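Local coordinates for protein fucose-binding lectin (Kordia periserrulae, PDB 6HTN) that binds fucose, here held as methyl alpha-L-fucoside, and assembles a beta-propeller lectin from copies of a short chain, at the interface of chains A and B. Residues are numbered along the deposited sequence; one frame, centred on the assembly and turned at random. Chains: chain A/B, Fucose-binding lectin.

Contact 1: the interface of chains A and B. Residues chain A 3-5, 15; chain B 104-107.
A:Leu15 and B:Trp107 meet at the apolar centre of this patch, their side chains crossing at about a right angle, with the leucine methyl CD2 3.9 Å from CZ3 on the six-membered ring of the indole. The same methyl also touches the threonine methyl CG2 of B:Thr105, at 4.1 Å. A:Ala3 adds its CB, 4.2 Å from CB of B:Thr105.

Outward from this centre the contact turns polar. The hydroxyls of A:Ser5 and B:Thr105 form a hydrogen bond, OG to OG1, at 2.7 Å, without a direction being evident from the heavy atoms. The threonine rotamer sorts its two branches: OG1 stands opposite the backbone N (chi1 -166°) and takes the serine, while CG2 turns to the apolar side. Water 1 continues the link, 2.8 Å from A:Ser5 OG and 2.8 Å from the carbonyl O of B:Ser106, so the serine hydroxyl joins both a side chain and, through water, the backbone of the other chain. At the other end of the rim water 2 bridges two carbonyl oxygens, 2.6 Å from A:Ala3 O and equally far from B:Ala104 O; as both carbonyls can only accept, the water most likely donates to each.

The patch brings strand 3-7 of one chain against strand 103-108 of the other near the propeller axis, with strand 13-20 beside them.

Contact 2: the interface of chains A and B. Residues chain A 17, 19, 28, 30, 37; chain B 119, 142-144.
B:Tyr142 lies against A:Trp37 and A:Arg30. Its ring presents an edge to the indole face, the planes 87° apart at the six-membered ring, while its CA sits over the five-membered ring, 3.7 Å from the centroid, in a CH-pi contact. CE1 also reaches CB of A:Arg30 at 3.6 Å. A second CH-pi contact has A:Ile17 CD1 over the face of B:Tyr119.

The guanidinium of A:Arg30 grips the backbone carbonyl of B:Thr143 side-on: NE donates to O at 2.8 Å and NH2 to the same O at 3.1 Å. NE lies nearer the carbonyl plane, whereas NH2 approaches from well above it. The arginine chain bends at chi2 and chi3 (-72° and -76°), bringing NE to the carbonyl. The C-terminal oxygen OXT of B:Glu144 lies over a guanidinium face, where its charge would probably add to the attraction without a hydrogen bond.

Farther out, water 3 joins B:Tyr142 OH, at 2.9 Å, to A:Ser19 OG and A:Ile17 O. Water 4 links that serine OG to B:Glu144 OE2, 2.8 Å away.

A:Trp37 and B:Tyr142 line methyl-fucoside pockets, so the chains probably share a sugar site here, with the C-terminal tail of chain B across strands 13-20, 27-32 and 37-39 of chain A.

Contact 3: the interface of chains A and B. Residues chain A 3, 15, 17, 37; chain B 105, 119, 129.
Strand 13-20 of chain A, extended at A:Leu15 and A:Ile17, faces strand 114-121 of chain B, which is likewise extended at B:Tyr119.

The phenol oxygen of B:Tyr119 lies among apolar groups of chain A. A:Leu15 approaches it with the methyl CD1, 3.7 Å from OH, while A:Ala3 sets CB near the opposite end of the ring, 4.2 Å from CD1. With A:Ile17 over its face, the tyrosine touches three aliphatic side chains.

Within chain B the same hydroxyl donates to B:Glu129, OH to the carboxylate OE2, at 2.7 Å. The bond enters on the anti side of the carboxylate, 18° from its plane, and ties the tyrosine tip to the neighbouring strand. CG of B:Glu129 is trans to the backbone N (chi1 174°) and the chain stays extended beyond it, which carries OE2 to the phenol and onward to chain A. There OE2 lies 3.4 Å from CZ2 of A:Trp37, with carboxylate and indole planes 61° apart. A:Leu15, A:Trp37 and B:Glu129 are methyl-fucoside pocket residues, so the two chains probably build a shared sugar site.

Strands 114-121 and 127-132 of chain B, linked here by the tyrosine-glutamate bond, meet strands 3-7, 13-20 and 37-39 of chain A across the joint of the propeller.

Contact 4: the interface of chains A and B. Residues chain A 105, 107, 117, 119, 129; chain B 15, 17, 37.
B:Leu15 and B:Ile17, neighbours on one side of strand 13-20, pack on chain A at a joint between subunits of this beta-propeller fucose lectin.

Among the apolar contacts, B:Ile17 lays its CD1 over the face of the A:Tyr119 ring, 3.7 Å from the centroid, in a CH-pi contact shifted toward the rim and nearest CZ. The isoleucine crosses the ring at about a right angle, and chi1 -50° with chi2 -57° turns CD1 onto the ring face. B:Leu15 divides its two methyls: CD2 lies 3.8 Å from CZ3 of A:Trp107, and CD1 lies 3.7 Å from the phenol OH of A:Tyr119.

Aromatic and cationic groups meet within chain A, where CH2 of A:Trp107 stands 3.7 Å above the centre of the A:Arg117 guanidinium plane. This arginine also lines a methyl-fucoside pocket, so the indole may steady a sugar-binding residue while its rim touches the partner chain.

Within chain A, A:Tyr119 OH donates to A:Glu129 OE2 at 2.7 Å, on the anti side of the carboxylate. Across the interface, that oxygen lies 3.4 Å from CZ2 of B:Trp37, the indole and carboxylate planes 62° apart. A:Glu129 also belongs to the sugar pocket, placing a ligand-binding carboxylate directly at the subunit boundary.

Contact 1: the interface of chains A and B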
loop_
_atom_site.group_PDB
_atom_site.type_symbol
_atom_site.label_atom_id
_atom_site.label_comp_id
_atom_site.label_asym_id
_atom_site.label_seq_id
_atom_site.Cartn_x
_atom_site.Cartn_y
_atom_site.Cartn_z
ATOM N N ALA A 3 9.158 -13.447 -7.353
ATOM C CA ALA A 3 10.203 -14.481 -7.289
ATOM C C ALA A 3 9.887 -15.570 -8.283
ATOM O O ALA A 3 8.713 -16.051 -8.290
ATOM C CB ALA A 3 10.321 -15.026 -5.929
ATOM N N THR A 4 10.846 -16.002 -9.077
ATOM C CA THR A 4 10.640 -17.171 -9.958
ATOM C C THR A 4 11.907 -17.996 -9.922
ATOM O O THR A 4 12.977 -17.460 -9.531
ATOM C CB THR A 4 10.169 -16.778 -11.347
ATOM O OG1 THR A 4 9.654 -17.975 -12.005
ATOM C CG2 THR A 4 11.247 -16.136 -12.184
ATOM N N SER A 5 11.849 -19.266 -10.254
ATOM C CA SER A 5 13.053 -20.121 -10.180
ATOM C C SER A 5 12.875 -21.272 -11.171
ATOM O O SER A 5 11.714 -21.613 -11.542
ATOM C CB SER A 5 13.302 -20.640 -8.820
ATOM O OG SER A 5 12.260 -21.460 -8.323
ATOM N N LEU A 15 17.556 -18.579 -9.458
ATOM C CA LEU A 15 16.523 -17.701 -8.828
ATOM C C LEU A 15 16.552 -16.371 -9.526
ATOM O O LEU A 15 17.650 -15.832 -9.842
ATOM C CB LEU A 15 16.838 -17.520 -7.336
ATOM C CG LEU A 15 17.001 -18.767 -6.479
ATOM C CD1 LEU A 15 17.424 -18.386 -5.046
ATOM C CD2 LEU A 15 15.716 -19.575 -6.420
ATOM N N ALA B 104 7.317 -15.837 -2.840
ATOM C CA ALA B 104 7.854 -17.191 -2.516
ATOM C C ALA B 104 8.111 -17.959 -3.799
ATOM O O ALA B 104 7.402 -17.819 -4.772
ATOM C CB ALA B 104 6.926 -17.961 -1.622
ATOM N N THR B 105 9.146 -18.789 -3.777
ATOM C CA THR B 105 9.408 -19.779 -4.836
ATOM C C THR B 105 9.928 -21.046 -4.158
ATOM O O THR B 105 10.328 -21.015 -2.998
ATOM C CB THR B 105 10.310 -19.219 -5.925
ATOM O OG1 THR B 105 10.306 -20.048 -7.085
ATOM C CG2 THR B 105 11.729 -19.000 -5.440
ATOM N N SER B 106 9.907 -22.161 -4.893
ATOM C CA SER B 106 10.300 -23.450 -4.320
ATOM C C SER B 106 10.767 -24.334 -5.473
ATOM O O SER B 106 10.361 -24.160 -6.588
ATOM C CB SER B 106 9.195 -24.102 -3.534
ATOM O OG SER B 106 8.077 -24.353 -4.354
ATOM N N TRP B 107 11.539 -25.367 -5.083
ATOM C CA TRP B 107 11.992 -26.386 -6.070
ATOM C C TRP B 107 12.260 -27.664 -5.290
ATOM O O TRP B 107 12.581 -27.643 -4.123
ATOM C CB TRP B 107 13.242 -25.936 -6.853
ATOM C CG TRP B 107 14.466 -25.805 -6.009
ATOM C CD1 TRP B 107 15.470 -26.739 -5.852
ATOM C CD2 TRP B 107 14.872 -24.663 -5.242
ATOM N NE1 TRP B 107 16.433 -26.265 -5.020
ATOM C CE2 TRP B 107 16.097 -25.004 -4.606
ATOM C CE3 TRP B 107 14.297 -23.439 -4.958
ATOM C CZ2 TRP B 107 16.779 -24.117 -3.774
ATOM C CZ3 TRP B 107 14.964 -22.576 -4.106
ATOM C CH2 TRP B 107 16.201 -22.905 -3.548
HETATM O O HOH W 1 11.221 -23.875 -9.213
HETATM O O HOH W 2 6.681 -17.172 -7.212
#

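Contact 2: the interface of chains A and B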
loop_
_atom_site.group_PDB
_atom_site.type_symbol
_atom_site.label_atom_id
_atom_site.label_comp_id
_atom_site.label_asym_id
_atom_site.label_seq_id
_atom_site.Cartn_x
_atom_site.Cartn_y
_atom_site.Cartn_z
ATOM N N ILE A 17 14.740 -12.604 -8.715
ATOM C CA ILE A 17 13.949 -11.851 -7.705
ATOM C C ILE A 17 13.774 -10.436 -8.225
ATOM O O ILE A 17 14.798 -9.734 -8.450
ATOM C CB ILE A 17 14.612 -11.912 -6.331
ATOM C CG1 ILE A 17 15.025 -13.310 -5.899
ATOM C CG2 ILE A 17 13.753 -11.204 -5.297
ATOM C CD1 ILE A 17 13.859 -14.327 -5.854
ATOM N N SER A 19 12.090 -6.513 -7.876
ATOM C CA SER A 19 11.604 -5.510 -6.902
ATOM C C SER A 19 11.716 -4.105 -7.468
ATOM O O SER A 19 12.434 -3.869 -8.428
ATOM C CB SER A 19 12.288 -5.648 -5.594
ATOM O OG SER A 19 13.713 -5.365 -5.711
ATOM N N LEU A 28 14.435 -3.679 -10.305
ATOM C CA LEU A 28 15.711 -4.401 -10.046
ATOM C C LEU A 28 15.456 -5.876 -10.280
ATOM O O LEU A 28 14.405 -6.430 -9.811
ATOM C CB LEU A 28 16.102 -4.165 -8.587
ATOM C CG LEU A 28 17.260 -4.979 -8.042
ATOM C CD1 LEU A 28 18.543 -4.649 -8.787
ATOM C CD2 LEU A 28 17.446 -4.742 -6.549
ATOM N N ARG A 30 17.475 -9.379 -9.347
ATOM C CA ARG A 30 18.594 -10.025 -8.630
ATOM C C ARG A 30 18.626 -11.494 -9.019
ATOM O O ARG A 30 17.557 -12.138 -9.080
ATOM C CB ARG A 30 18.530 -9.839 -7.134
ATOM C CG ARG A 30 18.693 -8.383 -6.731
ATOM C CD ARG A 30 20.149 -7.868 -6.908
ATOM N NE ARG A 30 20.928 -8.399 -5.821
ATOM C CZ ARG A 30 22.300 -8.350 -5.774
ATOM N NH1 ARG A 30 22.975 -7.893 -6.789
ATOM N NH2 ARG A 30 22.906 -8.680 -4.673
ATOM N N TRP A 37 24.685 -13.725 -5.529
ATOM C CA TRP A 37 23.677 -12.837 -6.117
ATOM C C TRP A 37 24.314 -11.779 -6.986
ATOM O O TRP A 37 25.369 -11.168 -6.559
ATOM C CB TRP A 37 22.866 -12.196 -5.001
ATOM C CG TRP A 37 21.997 -13.174 -4.298
ATOM C CD1 TRP A 37 22.212 -13.806 -3.120
ATOM C CD2 TRP A 37 20.695 -13.614 -4.760
ATOM N NE1 TRP A 37 21.149 -14.645 -2.816
ATOM C CE2 TRP A 37 20.245 -14.546 -3.819
ATOM C CE3 TRP A 37 19.933 -13.318 -5.876
ATOM C CZ2 TRP A 37 18.976 -15.152 -3.943
ATOM C CZ3 TRP A 37 18.681 -13.910 -6.020
ATOM C CH2 TRP A 37 18.257 -14.818 -5.066
ATOM N N TYR B 119 10.544 -14.013 0.370
ATOM C CA TYR B 119 11.172 -12.670 0.361
ATOM C C TYR B 119 10.158 -11.653 0.879
ATOM O O TYR B 119 9.006 -11.677 0.463
ATOM C CB TYR B 119 11.606 -12.327 -1.052
ATOM C CG TYR B 119 12.567 -13.322 -1.657
ATOM C CD1 TYR B 119 12.117 -14.480 -2.220
ATOM C CD2 TYR B 119 13.944 -13.106 -1.588
ATOM C CE1 TYR B 119 13.002 -15.452 -2.696
ATOM C CE2 TYR B 119 14.838 -14.033 -2.091
ATOM C CZ TYR B 119 14.356 -15.220 -2.612
ATOM O OH TYR B 119 15.204 -16.198 -3.082
ATOM N N TYR B 142 20.593 -13.442 0.271
ATOM C CA TYR B 142 20.038 -12.430 -0.637
ATOM C C TYR B 142 20.182 -11.013 -0.040
ATOM O O TYR B 142 19.851 -10.789 1.109
ATOM C CB TYR B 142 18.548 -12.693 -0.854
ATOM C CG TYR B 142 17.870 -11.629 -1.674
ATOM C CD1 TYR B 142 17.877 -11.603 -3.035
ATOM C CD2 TYR B 142 17.211 -10.587 -1.035
ATOM C CE1 TYR B 142 17.289 -10.620 -3.797
ATOM C CE2 TYR B 142 16.598 -9.589 -1.773
ATOM C CZ TYR B 142 16.620 -9.592 -3.147
ATOM O OH TYR B 142 16.011 -8.593 -3.855
ATOM N N THR B 143 20.633 -10.116 -0.881
ATOM C CA THR B 143 20.533 -8.663 -0.719
ATOM C C THR B 143 20.091 -8.063 -2.031
ATOM O O THR B 143 20.289 -8.660 -3.101
ATOM C CB THR B 143 21.882 -8.013 -0.318
ATOM O OG1 THR B 143 22.720 -8.148 -1.457
ATOM C CG2 THR B 143 22.484 -8.650 0.898
ATOM N N GLU B 144 19.647 -6.808 -1.980
ATOM C CA GLU B 144 19.562 -5.964 -3.163
ATOM C C GLU B 144 20.950 -5.658 -3.760
ATOM O O GLU B 144 21.978 -5.775 -3.048
ATOM C CB GLU B 144 18.913 -4.629 -2.801
ATOM C CG GLU B 144 17.446 -4.729 -2.514
ATOM C CD GLU B 144 16.804 -3.354 -2.321
ATOM O OE1 GLU B 144 16.471 -3.096 -1.151
ATOM O OE2 GLU B 144 16.633 -2.567 -3.280
ATOM O OXT GLU B 144 20.878 -5.335 -4.918
HETATM O O HOH W 3 15.086 -7.663 -6.442
HETATM O O HOH W 4 14.449 -2.772 -4.953
#

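Contact 3: the interface of chains A and B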
loop_
_atom_site.group_PDB
_atom_site.type_symbol
_atom_site.label_atom_id
_atom_site.label_comp_id
_atom_site.label_asym_id
_atom_site.label_seq_id
_atom_site.Cartn_x
_atom_site.Cartn_y
_atom_site.Cartn_z
ATOM N N ALA A 3 9.158 -13.447 -7.353
ATOM C CA ALA A 3 10.203 -14.481 -7.289
ATOM C C ALA A 3 9.887 -15.570 -8.283
ATOM O O ALA A 3 8.713 -16.051 -8.290
ATOM C CB ALA A 3 10.321 -15.026 -5.929
ATOM N N LEU A 15 17.556 -18.579 -9.458
ATOM C CA LEU A 15 16.523 -17.701 -8.828
ATOM C C LEU A 15 16.552 -16.371 -9.526
ATOM O O LEU A 15 17.650 -15.832 -9.842
ATOM C CB LEU A 15 16.838 -17.520 -7.336
ATOM C CG LEU A 15 17.001 -18.767 -6.479
ATOM C CD1 LEU A 15 17.424 -18.386 -5.046
ATOM C CD2 LEU A 15 15.716 -19.575 -6.420
ATOM N N ILE A 17 14.740 -12.604 -8.715
ATOM C CA ILE A 17 13.949 -11.851 -7.705
ATOM C C ILE A 17 13.774 -10.436 -8.225
ATOM O O ILE A 17 14.798 -9.734 -8.450
ATOM C CB ILE A 17 14.612 -11.912 -6.331
ATOM C CG1 ILE A 17 15.025 -13.310 -5.899
ATOM C CG2 ILE A 17 13.753 -11.204 -5.297
ATOM C CD1 ILE A 17 13.859 -14.327 -5.854
ATOM N N TRP A 37 24.685 -13.725 -5.529
ATOM C CA TRP A 37 23.677 -12.837 -6.117
ATOM C C TRP A 37 24.314 -11.779 -6.986
ATOM O O TRP A 37 25.369 -11.168 -6.559
ATOM C CB TRP A 37 22.866 -12.196 -5.001
ATOM C CG TRP A 37 21.997 -13.174 -4.298
ATOM C CD1 TRP A 37 22.212 -13.806 -3.120
ATOM C CD2 TRP A 37 20.695 -13.614 -4.760
ATOM N NE1 TRP A 37 21.149 -14.645 -2.816
ATOM C CE2 TRP A 37 20.245 -14.546 -3.819
ATOM C CE3 TRP A 37 19.933 -13.318 -5.876
ATOM C CZ2 TRP A 37 18.976 -15.152 -3.943
ATOM C CZ3 TRP A 37 18.681 -13.910 -6.020
ATOM C CH2 TRP A 37 18.257 -14.818 -5.066
ATOM N N THR B 105 9.146 -18.789 -3.777
ATOM C CA THR B 105 9.408 -19.779 -4.836
ATOM C C THR B 105 9.928 -21.046 -4.158
ATOM O O THR B 105 10.328 -21.015 -2.998
ATOM C CB THR B 105 10.310 -19.219 -5.925
ATOM O OG1 THR B 105 10.306 -20.048 -7.085
ATOM C CG2 THR B 105 11.729 -19.000 -5.440
ATOM N N TYR B 119 10.544 -14.013 0.370
ATOM C CA TYR B 119 11.172 -12.670 0.361
ATOM C C TYR B 119 10.158 -11.653 0.879
ATOM O O TYR B 119 9.006 -11.677 0.463
ATOM C CB TYR B 119 11.606 -12.327 -1.052
ATOM C CG TYR B 119 12.567 -13.322 -1.657
ATOM C CD1 TYR B 119 12.117 -14.480 -2.220
ATOM C CD2 TYR B 119 13.944 -13.106 -1.588
ATOM C CE1 TYR B 119 13.002 -15.452 -2.696
ATOM C CE2 TYR B 119 14.838 -14.033 -2.091
ATOM C CZ TYR B 119 14.356 -15.220 -2.612
ATOM O OH TYR B 119 15.204 -16.198 -3.082
ATOM N N GLU B 129 15.513 -12.520 2.768
ATOM C CA GLU B 129 15.191 -13.853 2.224
ATOM C C GLU B 129 15.203 -14.856 3.353
ATOM O O GLU B 129 16.160 -14.874 4.129
ATOM C CB GLU B 129 16.262 -14.233 1.182
ATOM C CG GLU B 129 16.133 -15.654 0.626
ATOM C CD GLU B 129 17.355 -16.049 -0.209
ATOM O OE1 GLU B 129 18.485 -15.882 0.355
ATOM O OE2 GLU B 129 17.210 -16.516 -1.355
#

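Contact 4: the interface of chains A and B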
loop_
_atom_site.group_PDB
_atom_site.type_symbol
_atom_site.label_atom_id
_atom_site.label_comp_id
_atom_site.label_asym_id
_atom_site.label_seq_id
_atom_site.Cartn_x
_atom_site.Cartn_y
_atom_site.Cartn_z
ATOM N N THR A 105 0.879 -16.661 -13.100
ATOM C CA THR A 105 1.274 -18.082 -13.135
ATOM C C THR A 105 1.208 -18.527 -14.607
ATOM O O THR A 105 0.627 -17.823 -15.440
ATOM C CB THR A 105 0.427 -18.941 -12.192
ATOM O OG1 THR A 105 1.027 -20.241 -12.073
ATOM C CG2 THR A 105 -0.991 -19.069 -12.681
ATOM N N TRP A 107 1.763 -22.239 -17.439
ATOM C CA TRP A 107 2.019 -23.686 -17.654
ATOM C C TRP A 107 2.170 -23.940 -19.146
ATOM O O TRP A 107 1.619 -23.237 -19.948
ATOM C CB TRP A 107 0.887 -24.553 -17.041
ATOM C CG TRP A 107 -0.422 -24.404 -17.745
ATOM C CD1 TRP A 107 -0.945 -25.236 -18.699
ATOM C CD2 TRP A 107 -1.426 -23.417 -17.507
ATOM N NE1 TRP A 107 -2.159 -24.792 -19.107
ATOM C CE2 TRP A 107 -2.482 -23.664 -18.401
ATOM C CE3 TRP A 107 -1.484 -22.278 -16.692
ATOM C CZ2 TRP A 107 -3.628 -22.869 -18.430
ATOM C CZ3 TRP A 107 -2.599 -21.494 -16.736
ATOM C CH2 TRP A 107 -3.654 -21.782 -17.603
ATOM N N ARG A 117 -1.618 -16.661 -16.912
ATOM C CA ARG A 117 -2.741 -15.978 -16.243
ATOM C C ARG A 117 -2.159 -14.907 -15.322
ATOM O O ARG A 117 -1.258 -15.213 -14.511
ATOM C CB ARG A 117 -3.576 -17.009 -15.465
ATOM C CG ARG A 117 -4.178 -18.118 -16.331
ATOM C CD ARG A 117 -5.228 -17.563 -17.268
ATOM N NE ARG A 117 -5.895 -18.621 -18.044
ATOM C CZ ARG A 117 -5.491 -19.027 -19.258
ATOM N NH1 ARG A 117 -4.386 -18.539 -19.823
ATOM N NH2 ARG A 117 -6.184 -19.972 -19.893
ATOM N N TYR A 119 -3.255 -11.637 -12.652
ATOM C CA TYR A 119 -4.384 -11.198 -11.802
ATOM C C TYR A 119 -4.021 -9.848 -11.189
ATOM O O TYR A 119 -2.922 -9.695 -10.651
ATOM C CB TYR A 119 -4.635 -12.211 -10.687
ATOM C CG TYR A 119 -4.949 -13.581 -11.225
ATOM C CD1 TYR A 119 -3.930 -14.440 -11.595
ATOM C CD2 TYR A 119 -6.277 -14.022 -11.402
ATOM C CE1 TYR A 119 -4.189 -15.681 -12.149
ATOM C CE2 TYR A 119 -6.533 -15.255 -11.931
ATOM C CZ TYR A 119 -5.501 -16.073 -12.309
ATOM O OH TYR A 119 -5.710 -17.291 -12.917
ATOM N N GLU A 129 -8.727 -11.238 -14.168
ATOM C CA GLU A 129 -7.776 -12.231 -14.708
ATOM C C GLU A 129 -7.585 -11.932 -16.184
ATOM O O GLU A 129 -8.587 -11.815 -16.909
ATOM C CB GLU A 129 -8.347 -13.621 -14.536
ATOM C CG GLU A 129 -7.546 -14.754 -15.152
ATOM C CD GLU A 129 -8.285 -16.089 -15.143
ATOM O OE1 GLU A 129 -9.444 -16.074 -15.632
ATOM O OE2 GLU A 129 -7.714 -17.107 -14.675
ATOM N N LEU B 15 -5.550 -24.179 -10.829
ATOM C CA LEU B 15 -5.121 -22.815 -10.439
ATOM C C LEU B 15 -5.571 -22.588 -9.005
ATOM O O LEU B 15 -6.707 -22.988 -8.614
ATOM C CB LEU B 15 -5.758 -21.770 -11.351
ATOM C CG LEU B 15 -5.576 -21.894 -12.849
ATOM C CD1 LEU B 15 -6.409 -20.862 -13.614
ATOM C CD2 LEU B 15 -4.105 -21.766 -13.218
ATOM N N ILE B 17 -5.738 -19.175 -6.426
ATOM C CA ILE B 17 -5.513 -17.712 -6.385
ATOM C C ILE B 17 -5.864 -17.268 -4.971
ATOM O O ILE B 17 -7.017 -17.456 -4.525
ATOM C CB ILE B 17 -6.358 -17.020 -7.448
ATOM C CG1 ILE B 17 -6.219 -17.631 -8.838
ATOM C CG2 ILE B 17 -6.117 -15.527 -7.403
ATOM C CD1 ILE B 17 -4.825 -17.667 -9.380
ATOM N N TRP B 37 -14.680 -21.682 -11.330
ATOM C CA TRP B 37 -14.047 -21.195 -10.108
ATOM C C TRP B 37 -14.876 -21.565 -8.886
ATOM O O TRP B 37 -16.136 -21.463 -8.968
ATOM C CB TRP B 37 -13.830 -19.699 -10.231
ATOM C CG TRP B 37 -12.761 -19.359 -11.216
ATOM C CD1 TRP B 37 -12.905 -18.963 -12.512
ATOM C CD2 TRP B 37 -11.335 -19.398 -10.977
ATOM N NE1 TRP B 37 -11.694 -18.752 -13.103
ATOM C CE2 TRP B 37 -10.724 -19.024 -12.187
ATOM C CE3 TRP B 37 -10.572 -19.701 -9.858
ATOM C CZ2 TRP B 37 -9.333 -18.942 -12.301
ATOM C CZ3 TRP B 37 -9.178 -19.598 -9.945
ATOM C CH2 TRP B 37 -8.603 -19.243 -11.169
#

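Contacts 1, 2 and 3 form one continuous seam: the C-alpha centre of contact 3 lies about 6 Å from those of contacts 1 and 2, which are about 12 Å apart. Contact 3 shares A:Ala3, A:Leu15 and B:Thr105 with contact 1, and A:Ile17, A:Trp37 and B:Tyr119 with contact 2. Contact 4, about 21 Å from contact 3, belongs to the second seam, where the chains exchange roles under two-fold symmetry. Two chains thus close a ring through two equivalent joints, consistent with a dimeric propeller; the deposited assembly holds four copies. Fucose-pocket residues occur at both seams, suggesting that assembly completes binding sites.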